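Local coordinates for protein Emp46p (Saccharomyces cerevisiae, PDB 2A6V) that serves as a calcium-independent cargo receptor whose lectin-like carbohydrate recognition domain takes part in the secretion of glycoproteins, at residues M66-T71 with F87-G92; N109-L114 with L160-N165; E123-Y128 with R179-T184; A127-G132 with R185-M190. One frame throughout, in Å; residues are numbered along the deposited sequence.

Interaction 1: residues M66-T71 with F87-G92; sequences MTIEWT and FWLKQG
One face of the Trp-70 indole is covered by the ring of Phe-87, whose CD1 lies 3.4 Å above the indole plane, displaced from the centre of the indole. The closest pair is Trp-70 CG with Phe-87 CE1 at 3.4 Å. The phenyl is inclined to the indole by 45°, and the centroids of the five-membered ring of Trp-70 and the ring of Phe-87 are 4.5 Å apart. Trp-70 chi1 of -70° turns the indole so that this face meets Phe-87, and the two side chains pass alongside, running opposite ways. The indole N-H is satisfied through a water bridge: one water accepts from Trp-70 NE1 at 2.9 Å and donates to the carbonyl of Trp-88, tying the two strands by a polar link inside an apolar layer. Farther along, Leu-89 divides its methyls between two partners. Its CD2 passes Ile-68 CD1 at 3.8 Å, while CD1 meets Met-66 CE at 4.0 Å, tip to tip. From strand 196-202, Thr-199 touches Trp-70 and Phe-87, and Ile-197 touches Leu-89. The axes of the short stretches 66-71 and 87-90 stay 10.3 Å apart at closest approach and run at 150°, a separation spanned by side chains and water rather than direct backbone bonds, as expected for facing sheets of the concanavalin-like beta sandwich.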
# COMPACT_ATOMS: atom_id res chain seq x y z
N MET A 66 15.97 -0.64 3.01
CA MET A 66 15.12 -0.51 1.82
C MET A 66 14.25 0.72 1.82
O MET A 66 13.94 1.27 2.87
CB MET A 66 14.25 -1.75 1.66
CG MET A 66 13.16 -1.94 2.67
SD MET A 66 11.82 -3.03 2.05
CE MET A 66 10.52 -2.45 3.15
N THR A 67 13.84 1.13 0.62
CA THR A 67 12.89 2.21 0.42
C THR A 67 11.79 1.74 -0.54
O THR A 67 12.09 1.16 -1.56
CB THR A 67 13.59 3.41 -0.20
OG1 THR A 67 14.66 3.84 0.66
CG2 THR A 67 12.65 4.61 -0.32
N ILE A 68 10.54 1.98 -0.19
CA ILE A 68 9.43 1.75 -1.11
C ILE A 68 8.70 3.07 -1.29
O ILE A 68 8.34 3.74 -0.32
CB ILE A 68 8.46 0.71 -0.57
CG1 ILE A 68 9.16 -0.66 -0.45
CG2 ILE A 68 7.24 0.64 -1.47
CD1 ILE A 68 8.35 -1.69 0.30
N GLU A 69 8.47 3.43 -2.54
CA GLU A 69 7.75 4.64 -2.88
C GLU A 69 6.57 4.26 -3.73
O GLU A 69 6.76 3.73 -4.83
CB GLU A 69 8.64 5.59 -3.65
CG GLU A 69 9.77 6.18 -2.84
CD GLU A 69 10.67 7.08 -3.67
OE1 GLU A 69 10.67 6.99 -4.93
OE2 GLU A 69 11.41 7.86 -3.05
N TRP A 70 5.36 4.50 -3.23
CA TRP A 70 4.13 4.37 -4.00
C TRP A 70 3.59 5.74 -4.36
O TRP A 70 3.47 6.59 -3.48
CB TRP A 70 3.06 3.68 -3.16
CG TRP A 70 3.28 2.22 -2.86
CD1 TRP A 70 3.84 1.68 -1.74
CD2 TRP A 70 2.89 1.12 -3.68
NE1 TRP A 70 3.83 0.31 -1.82
CE2 TRP A 70 3.24 -0.06 -3.00
CE3 TRP A 70 2.26 1.00 -4.92
CZ2 TRP A 70 2.98 -1.33 -3.52
CZ3 TRP A 70 2.03 -0.26 -5.43
CH2 TRP A 70 2.37 -1.40 -4.73
N THR A 71 3.26 5.97 -5.64
CA THR A 71 2.65 7.20 -6.08
C THR A 71 1.22 6.86 -6.41
O THR A 71 0.96 5.97 -7.23
CB THR A 71 3.38 7.75 -7.30
OG1 THR A 71 4.74 8.04 -6.93
CG2 THR A 71 2.76 9.05 -7.77
N PHE A 87 -1.64 -0.13 1.82
CA PHE A 87 -0.32 -0.57 1.39
C PHE A 87 0.16 -1.60 2.37
O PHE A 87 0.11 -1.35 3.57
CB PHE A 87 0.62 0.62 1.31
CG PHE A 87 0.16 1.64 0.34
CD1 PHE A 87 0.45 1.50 -1.01
CD2 PHE A 87 -0.58 2.74 0.74
CE1 PHE A 87 0.00 2.43 -1.92
CE2 PHE A 87 -1.02 3.66 -0.17
CZ PHE A 87 -0.73 3.51 -1.52
N TRP A 88 0.65 -2.72 1.86
CA TRP A 88 0.89 -3.91 2.65
C TRP A 88 2.34 -4.37 2.59
O TRP A 88 2.97 -4.34 1.51
CB TRP A 88 0.06 -5.06 2.12
CG TRP A 88 -1.40 -4.85 2.04
CD1 TRP A 88 -2.08 -4.38 0.96
CD2 TRP A 88 -2.38 -5.10 3.05
NE1 TRP A 88 -3.42 -4.32 1.23
CE2 TRP A 88 -3.64 -4.75 2.52
CE3 TRP A 88 -2.33 -5.59 4.36
CZ2 TRP A 88 -4.83 -4.89 3.24
CZ3 TRP A 88 -3.53 -5.71 5.08
CH2 TRP A 88 -4.75 -5.36 4.51
N LEU A 89 2.84 -4.80 3.73
CA LEU A 89 4.02 -5.65 3.83
C LEU A 89 3.57 -6.84 4.67
O LEU A 89 3.25 -6.67 5.84
CB LEU A 89 5.17 -4.91 4.53
CG LEU A 89 5.71 -3.63 3.90
CD1 LEU A 89 6.91 -3.15 4.70
CD2 LEU A 89 6.11 -3.83 2.47
N LYS A 90 3.50 -8.03 4.08
CA LYS A 90 2.94 -9.20 4.78
C LYS A 90 3.89 -10.40 4.72
O LYS A 90 4.62 -10.58 3.76
CB LYS A 90 1.59 -9.58 4.16
CG LYS A 90 0.51 -8.53 4.36
CD LYS A 90 -0.92 -9.07 4.45
CE LYS A 90 -1.20 -10.16 3.44
NZ LYS A 90 -2.58 -10.65 3.56
N GLN A 91 3.87 -11.22 5.77
CA GLN A 91 4.70 -12.43 5.83
C GLN A 91 3.85 -13.65 6.14
O GLN A 91 2.67 -13.52 6.48
CB GLN A 91 5.82 -12.28 6.88
CG GLN A 91 5.33 -12.01 8.29
CD GLN A 91 6.43 -12.09 9.33
OE1 GLN A 91 7.58 -12.43 9.02
NE2 GLN A 91 6.08 -11.80 10.58
N GLY A 92 4.43 -14.83 6.00
CA GLY A 92 3.74 -16.07 6.33
C GLY A 92 2.83 -16.55 5.21
O GLY A 92 2.73 -15.90 4.17
O HOH W 1 3.33 -1.91 -0.00

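Interaction 2: residues N109-L114 with L160-N165; sequences NGLMIL and LRLTYN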
# COMPACT_ATOMS: atom_id res chain seq x y z
N ASN A 109 -0.44 -11.38 9.06
CA ASN A 109 0.82 -11.20 9.73
C ASN A 109 1.60 -10.16 8.95
O ASN A 109 2.13 -10.43 7.87
CB ASN A 109 1.57 -12.52 9.79
CG ASN A 109 2.66 -12.51 10.82
OD1 ASN A 109 3.35 -11.50 11.02
ND2 ASN A 109 2.81 -13.64 11.52
N GLY A 110 1.63 -8.95 9.47
CA GLY A 110 2.37 -7.91 8.81
C GLY A 110 1.88 -6.53 9.13
O GLY A 110 1.33 -6.28 10.20
N LEU A 111 2.10 -5.63 8.17
CA LEU A 111 1.90 -4.21 8.31
C LEU A 111 0.92 -3.75 7.24
O LEU A 111 1.05 -4.12 6.08
CB LEU A 111 3.23 -3.49 8.14
CG LEU A 111 3.20 -1.97 7.98
CD1 LEU A 111 2.71 -1.26 9.26
CD2 LEU A 111 4.58 -1.46 7.57
N MET A 112 -0.08 -2.99 7.67
CA MET A 112 -1.05 -2.37 6.79
C MET A 112 -1.01 -0.87 7.05
O MET A 112 -1.29 -0.42 8.17
CB MET A 112 -2.45 -2.89 7.08
CG MET A 112 -3.52 -2.31 6.16
SD MET A 112 -5.22 -2.70 6.55
CE MET A 112 -5.43 -1.78 8.04
N ILE A 113 -0.74 -0.08 6.02
CA ILE A 113 -0.76 1.37 6.07
C ILE A 113 -1.96 1.81 5.27
O ILE A 113 -2.04 1.55 4.06
CB ILE A 113 0.56 1.97 5.52
CG1 ILE A 113 1.75 1.45 6.35
CG2 ILE A 113 0.48 3.48 5.50
CD1 ILE A 113 3.12 1.90 5.85
N LEU A 114 -2.91 2.47 5.92
CA LEU A 114 -4.22 2.65 5.39
C LEU A 114 -4.55 4.12 5.24
O LEU A 114 -4.39 4.88 6.19
CB LEU A 114 -5.23 1.98 6.32
CG LEU A 114 -6.69 2.13 5.99
CD1 LEU A 114 -7.06 1.51 4.65
CD2 LEU A 114 -7.50 1.50 7.11
N LEU A 160 3.80 8.09 -1.09
CA LEU A 160 4.07 7.46 0.18
C LEU A 160 5.46 6.88 0.08
O LEU A 160 5.76 6.10 -0.84
CB LEU A 160 3.02 6.37 0.45
CG LEU A 160 3.22 5.51 1.70
CD1 LEU A 160 1.87 5.09 2.25
CD2 LEU A 160 4.13 4.32 1.40
N ARG A 161 6.35 7.28 0.98
CA ARG A 161 7.70 6.77 1.00
C ARG A 161 7.98 6.10 2.33
O ARG A 161 7.95 6.75 3.38
CB ARG A 161 8.73 7.88 0.77
CG ARG A 161 10.14 7.30 0.82
CD ARG A 161 11.24 8.33 0.81
NE ARG A 161 11.29 9.00 -0.47
CZ ARG A 161 11.76 10.23 -0.68
NH1 ARG A 161 12.24 10.98 0.32
NH2 ARG A 161 11.76 10.73 -1.92
N LEU A 162 8.27 4.81 2.28
CA LEU A 162 8.56 4.01 3.45
C LEU A 162 10.03 3.65 3.41
O LEU A 162 10.48 3.00 2.46
CB LEU A 162 7.70 2.74 3.45
CG LEU A 162 7.82 1.76 4.63
CD1 LEU A 162 6.62 0.84 4.71
CD2 LEU A 162 9.06 0.93 4.51
N THR A 163 10.78 4.10 4.41
CA THR A 163 12.21 3.76 4.52
C THR A 163 12.39 2.88 5.76
O THR A 163 11.80 3.14 6.79
CB THR A 163 13.11 5.03 4.56
OG1 THR A 163 12.67 5.94 5.56
CG2 THR A 163 12.98 5.82 3.32
N TYR A 164 13.18 1.81 5.65
CA TYR A 164 13.31 0.88 6.75
C TYR A 164 14.75 0.41 6.82
O TYR A 164 15.29 -0.07 5.83
CB TYR A 164 12.37 -0.31 6.58
CG TYR A 164 12.62 -1.45 7.53
CD1 TYR A 164 12.47 -1.30 8.91
CD2 TYR A 164 13.05 -2.67 7.06
CE1 TYR A 164 12.71 -2.36 9.77
CE2 TYR A 164 13.29 -3.73 7.92
CZ TYR A 164 13.13 -3.58 9.26
OH TYR A 164 13.37 -4.66 10.09
N ASN A 165 15.36 0.57 7.99
CA ASN A 165 16.78 0.28 8.17
C ASN A 165 16.99 -0.57 9.41
O ASN A 165 17.10 -0.05 10.49
CB ASN A 165 17.58 1.57 8.27
CG ASN A 165 19.07 1.31 8.31
OD1 ASN A 165 19.52 0.18 8.19
ND2 ASN A 165 19.83 2.37 8.46
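Leu-160, first in its segment, meets Ile-113: its CD1 rests 3.9 Å from Ile-113 CG2, and the two side chains run across each other at a slant. Trp-70 of the adjacent strand and Phe-87 of the facing sheet touch this leucine as well. Arg-161 sends its side chain to the other surface of the sheet, where NE forms a salt bridge with Glu-69, so this residue marks the alternation that separates the inner from the outer face of the strand.

Leu-162 comes next on the inner face and serves two partners through a single methyl. Its CD1 is 3.8 Å from Ile-113 CD1 and 4.2 Å from Leu-111 CD2; toward Leu-111 the approach is tip to tip, whereas Ile-113 lies across it. Ile-113 thus straddles the two leucines, because its branches diverge from CB: with chi1 at -60°, CG2 is held toward Leu-160 and the CG1 arm carries CD1 toward Leu-162. These interlocking aliphatic groups belong to the hydrophobic interior of a legume-lectin-like beta sandwich, where strand 111-115 of one antiparallel sheet faces strand 158-165 of the other. The axes of the short stretches 111-114 and 160-165 are 11.1 Å apart at closest approach and inclined at 153°.

Beyond these contacts Thr-163 lies on the outer surface with Thr-67 and Lys-173, and the Tyr-164 hydroxyl is hydrogen-bonded to His-170 ND1.

Interaction 3: residues E123-Y128 with R179-T184; sequences ESVTAY and RVCFQT. With K (potassium ion), chain C; EDO (1,2-ethanediol), chain E.
A classic beta bulge in strand 179-184, at the edge of its sheet in the lectin-like beta sandwich, brings two consecutive side chains inward against strand 124-131 of the facing sheet. Cys-181 and Phe-182 both face Leu-174 of the neighbouring strand, and the backbone of Cys-181 (phi -92°, psi -52°) departs from extended strand values. The usual alternation is thereby broken, which accounts for both side chains pointing toward the same partner segment. Cys-181 SG, opposite the backbone N at chi1 177°, lies 3.7 Å from Val-125 CB and 3.9 Å from Val-125 CG1. The same sulfur is joined in a disulfide to Cys-147 on strand 145-148, so the apolar contact flanks a covalent tie between the sheets. Phe-182 reaches Ala-127 with the CZ and CE2 side of its ring.

On the other side of strand 124-131, Tyr-128 binds potassium through OH at 2.9 Å, the ion lying in the plane of the ring; Ile-138, Glu-139 and Ser-141 carbonyls and two waters complete its shell. An ethanediol, probably from crystallisation, donates to the carbonyls of Arg-179 and Val-180. Across the segments, Ala-127 CB sits 3.7 Å from both Phe-182 CZ and Phe-182 CE2.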
# COMPACT_ATOMS: atom_id res chain seq x y z
N GLU A 123 -9.93 11.86 7.70
CA GLU A 123 -9.03 11.67 6.56
C GLU A 123 -7.59 11.55 7.04
O GLU A 123 -7.03 12.49 7.61
CB GLU A 123 -9.22 12.86 5.64
CG GLU A 123 -9.00 12.57 4.19
CD GLU A 123 -9.42 13.70 3.27
OE1 GLU A 123 -9.06 13.59 2.09
OE2 GLU A 123 -10.08 14.69 3.68
N SER A 124 -7.00 10.38 6.87
CA SER A 124 -5.78 10.04 7.58
C SER A 124 -5.02 8.86 7.01
O SER A 124 -5.58 8.10 6.19
CB SER A 124 -6.11 9.73 9.06
OG SER A 124 -6.96 8.61 9.15
N VAL A 125 -3.76 8.74 7.43
CA VAL A 125 -2.95 7.54 7.34
C VAL A 125 -2.96 6.91 8.72
O VAL A 125 -2.63 7.56 9.70
CB VAL A 125 -1.48 7.87 6.93
CG1 VAL A 125 -0.65 6.62 6.85
CG2 VAL A 125 -1.43 8.61 5.62
N THR A 126 -3.35 5.65 8.79
CA THR A 126 -3.25 4.86 10.02
C THR A 126 -2.49 3.59 9.75
O THR A 126 -2.69 2.96 8.71
CB THR A 126 -4.63 4.56 10.65
OG1 THR A 126 -5.56 4.12 9.64
CG2 THR A 126 -5.22 5.84 11.26
N ALA A 127 -1.56 3.25 10.63
CA ALA A 127 -0.67 2.12 10.45
C ALA A 127 -0.98 1.06 11.49
O ALA A 127 -1.02 1.35 12.69
CB ALA A 127 0.78 2.57 10.54
N TYR A 128 -1.19 -0.17 11.02
CA TYR A 128 -1.60 -1.27 11.87
C TYR A 128 -0.62 -2.41 11.72
O TYR A 128 -0.17 -2.73 10.62
CB TYR A 128 -2.97 -1.77 11.43
CG TYR A 128 -4.12 -0.85 11.69
CD1 TYR A 128 -4.94 -1.04 12.80
CD2 TYR A 128 -4.45 0.18 10.81
CE1 TYR A 128 -6.01 -0.22 13.05
CE2 TYR A 128 -5.56 1.02 11.06
CZ TYR A 128 -6.32 0.81 12.21
OH TYR A 128 -7.41 1.62 12.48
N ARG A 179 6.94 14.69 3.70
CA ARG A 179 6.72 15.20 5.06
C ARG A 179 6.49 14.01 5.95
O ARG A 179 5.74 13.10 5.61
CB ARG A 179 5.52 16.14 5.11
CG ARG A 179 5.56 17.31 4.09
CD ARG A 179 4.59 18.45 4.32
NE ARG A 179 3.24 17.97 4.65
CZ ARG A 179 2.29 17.65 3.77
NH1 ARG A 179 2.49 17.70 2.46
NH2 ARG A 179 1.11 17.25 4.23
N VAL A 180 7.11 13.99 7.12
CA VAL A 180 7.02 12.83 7.99
C VAL A 180 5.60 12.67 8.52
O VAL A 180 4.99 13.60 9.04
CB VAL A 180 8.07 12.85 9.14
CG1 VAL A 180 7.91 11.65 10.02
CG2 VAL A 180 9.48 12.86 8.55
N CYS A 181 5.08 11.45 8.34
CA CYS A 181 3.80 11.04 8.91
C CYS A 181 4.06 10.37 10.26
O CYS A 181 3.46 10.76 11.29
CB CYS A 181 3.10 10.10 7.92
SG CYS A 181 1.53 9.41 8.49
N PHE A 182 4.96 9.41 10.29
CA PHE A 182 5.41 8.80 11.53
C PHE A 182 6.76 8.14 11.39
O PHE A 182 7.24 7.89 10.28
CB PHE A 182 4.38 7.78 12.06
CG PHE A 182 4.22 6.57 11.18
CD1 PHE A 182 5.05 5.48 11.31
CD2 PHE A 182 3.17 6.50 10.27
CE1 PHE A 182 4.87 4.35 10.50
CE2 PHE A 182 3.00 5.39 9.47
CZ PHE A 182 3.85 4.32 9.59
N GLN A 183 7.41 7.89 12.53
CA GLN A 183 8.60 7.06 12.60
C GLN A 183 8.42 6.09 13.75
O GLN A 183 7.71 6.39 14.72
CB GLN A 183 9.89 7.87 12.81
CG GLN A 183 10.14 8.95 11.78
CD GLN A 183 11.53 9.56 11.87
OE1 GLN A 183 12.54 8.85 11.76
NE2 GLN A 183 11.59 10.88 12.06
N THR A 184 9.00 4.92 13.62
CA THR A 184 8.79 3.84 14.59
C THR A 184 9.93 2.85 14.53
O THR A 184 10.63 2.75 13.52
CB THR A 184 7.45 3.12 14.30
OG1 THR A 184 7.23 2.08 15.26
CG2 THR A 184 7.48 2.39 12.95
K K C . -9.08 1.43 14.80
C1 EDO E . 2.21 14.33 6.41
O1 EDO E . 2.91 13.10 6.44
C2 EDO E . 1.40 14.51 7.69
O2 EDO E . 2.26 14.52 8.84
O HOH W 2 -10.31 3.91 14.28
O HOH W 3 -8.10 2.72 17.14

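Interaction 4: residues A127-G132 with R185-M190; sequences AYLNDG and RKVKFM. With K (potassium ion), chain C.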
# COMPACT_ATOMS: atom_id res chain seq x y z
N ALA A 127 -1.56 3.25 10.63
CA ALA A 127 -0.67 2.12 10.45
C ALA A 127 -0.98 1.06 11.49
O ALA A 127 -1.02 1.35 12.69
CB ALA A 127 0.78 2.57 10.54
N TYR A 128 -1.19 -0.17 11.02
CA TYR A 128 -1.60 -1.27 11.87
C TYR A 128 -0.62 -2.41 11.72
O TYR A 128 -0.17 -2.73 10.62
CB TYR A 128 -2.97 -1.77 11.43
CG TYR A 128 -4.12 -0.85 11.69
CD1 TYR A 128 -4.94 -1.04 12.80
CD2 TYR A 128 -4.45 0.18 10.81
CE1 TYR A 128 -6.01 -0.22 13.05
CE2 TYR A 128 -5.56 1.02 11.06
CZ TYR A 128 -6.32 0.81 12.21
OH TYR A 128 -7.41 1.62 12.48
N LEU A 129 -0.33 -3.08 12.83
CA LEU A 129 0.42 -4.32 12.83
C LEU A 129 -0.49 -5.45 13.28
O LEU A 129 -1.30 -5.29 14.18
CB LEU A 129 1.59 -4.20 13.80
CG LEU A 129 2.83 -3.50 13.31
CD1 LEU A 129 3.76 -3.20 14.50
CD2 LEU A 129 3.54 -4.33 12.27
N ASN A 130 -0.38 -6.60 12.63
CA ASN A 130 -1.06 -7.80 13.08
C ASN A 130 -0.04 -8.93 13.04
O ASN A 130 0.82 -8.97 12.18
CB ASN A 130 -2.27 -8.09 12.18
CG ASN A 130 -3.22 -9.11 12.78
OD1 ASN A 130 -2.93 -9.72 13.82
ND2 ASN A 130 -4.36 -9.31 12.14
N ASP A 131 -0.11 -9.82 14.03
CA ASP A 131 0.82 -10.95 14.13
C ASP A 131 0.22 -12.28 13.69
O ASP A 131 0.80 -13.34 13.94
CB ASP A 131 1.34 -11.06 15.57
CG ASP A 131 0.24 -11.31 16.59
OD1 ASP A 131 -0.93 -11.53 16.21
OD2 ASP A 131 0.47 -11.30 17.81
N GLY A 132 -0.96 -12.23 13.07
CA GLY A 132 -1.55 -13.42 12.49
C GLY A 132 -2.46 -14.21 13.42
O GLY A 132 -3.07 -15.18 12.98
N ARG A 185 10.10 2.10 15.61
CA ARG A 185 11.01 0.96 15.65
C ARG A 185 10.26 -0.34 15.99
O ARG A 185 10.88 -1.37 16.24
CB ARG A 185 12.14 1.24 16.64
CG ARG A 185 13.19 2.16 16.08
CD ARG A 185 14.40 2.33 16.95
NE ARG A 185 15.53 2.91 16.20
CZ ARG A 185 15.84 4.20 16.16
NH1 ARG A 185 15.13 5.11 16.82
NH2 ARG A 185 16.88 4.59 15.44
N LYS A 186 8.93 -0.29 15.93
CA LYS A 186 8.07 -1.42 16.30
C LYS A 186 7.96 -2.50 15.22
O LYS A 186 7.62 -3.65 15.52
CB LYS A 186 6.66 -0.93 16.62
CG LYS A 186 6.56 -0.04 17.85
CD LYS A 186 5.11 0.13 18.29
CE LYS A 186 5.03 0.78 19.67
NZ LYS A 186 3.63 1.08 20.08
N VAL A 187 8.16 -2.12 13.97
CA VAL A 187 8.07 -3.06 12.85
C VAL A 187 9.47 -3.65 12.63
O VAL A 187 10.37 -2.96 12.17
CB VAL A 187 7.54 -2.38 11.56
CG1 VAL A 187 7.09 -3.43 10.55
CG2 VAL A 187 6.40 -1.41 11.86
N LYS A 188 9.64 -4.93 12.98
CA LYS A 188 10.95 -5.57 12.89
C LYS A 188 10.99 -6.78 11.96
O LYS A 188 12.07 -7.23 11.59
CB LYS A 188 11.41 -6.01 14.28
CG LYS A 188 11.70 -4.86 15.21
CD LYS A 188 12.02 -5.35 16.61
CE LYS A 188 11.45 -4.43 17.68
NZ LYS A 188 12.35 -3.27 17.92
N PHE A 189 9.84 -7.34 11.59
CA PHE A 189 9.86 -8.61 10.86
C PHE A 189 10.57 -8.57 9.50
O PHE A 189 11.07 -9.59 9.04
CB PHE A 189 8.45 -9.20 10.75
CG PHE A 189 7.55 -8.46 9.80
CD1 PHE A 189 7.51 -8.80 8.46
CD2 PHE A 189 6.71 -7.45 10.25
CE1 PHE A 189 6.67 -8.14 7.59
CE2 PHE A 189 5.88 -6.78 9.37
CZ PHE A 189 5.86 -7.14 8.05
N MET A 190 10.63 -7.40 8.86
CA MET A 190 11.24 -7.30 7.54
C MET A 190 12.76 -7.43 7.56
O MET A 190 13.37 -7.65 6.53
CB MET A 190 10.89 -5.98 6.85
CG MET A 190 9.43 -5.80 6.54
SD MET A 190 8.61 -4.92 7.84
CE MET A 190 9.33 -3.24 7.72
K K C . -9.08 1.43 14.80
O HOH W 2 -10.31 3.91 14.28
O HOH W 3 -8.10 2.72 17.14
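Apolar contacts centre on Leu-129, whose two methyl groups carry the segment-to-segment packing. CD2 of Leu-129 lies 4.0 Å from Val-187 CG1, and both leucine methyls are 4.1 Å from Val-187 CG2, so the valine lies across the leucine and presents both its branches to the leucine fork. The same CD2 also approaches the edge of the Phe-189 ring near its plane, at 4.5 Å from Phe-189 CE2. That ring has one face taken by the sulfur of Met-190, 3.5 Å above its plane and away from its centre. Leu-129 CD1 also rests on the backbone of Lys-186, 4.0 Å from its carbonyl O. Lys-186 adds its aliphatic root, CB being 4.2 Å from Leu-129 CD1, while the rest of its chain leads away.

Hydrogen bonds occur within each segment rather than between them. Lys-188 NZ donates to the carbonyl O of Arg-185 at 2.9 Å, a local bond inside the loop. At the end of the other segment, Asn-130 OD1 accepts from Gly-132 N at 3.3 Å in an Asx turn, the donor standing above the side-chain carbonyl plane, 69° out of it. The amide nitrogen of Asn-130 is also bound, to the carbonyl of Lys-134.

Tyr-128, next to Leu-129 in sequence, points to the opposite side of the strand. Residues 127-131 lie on strand 124-131, and their segment runs into the following turn. Residues 185-190 belong to the loop joining strand 179-184 to strand 196-202, with Val-187 and Met-190 also touching Leu-172 of strand 171-176.

Interactions 1 and 2 lie in the deep interior, their centres about 5 Å apart. They use neighbouring strands in each sheet, and Phe-87 CD2 packs on Leu-160 CD1 at 3.7 Å. Interaction 1 adds an aromatic pair and a bridging water to aliphatic contacts, whereas interaction 2 is purely aliphatic. Interactions 3 and 4 share strand 124-131, with Ala-127 and Tyr-128 common to both, and lie farther from the chain centre. The former remains largely buried beside a disulfide, while interaction 4 is partly buried and joins the strand to a loop. Ile-113 CG2 touches Val-125 CG1 at 3.6 Å, carrying the interior from interaction 2 into interaction 3.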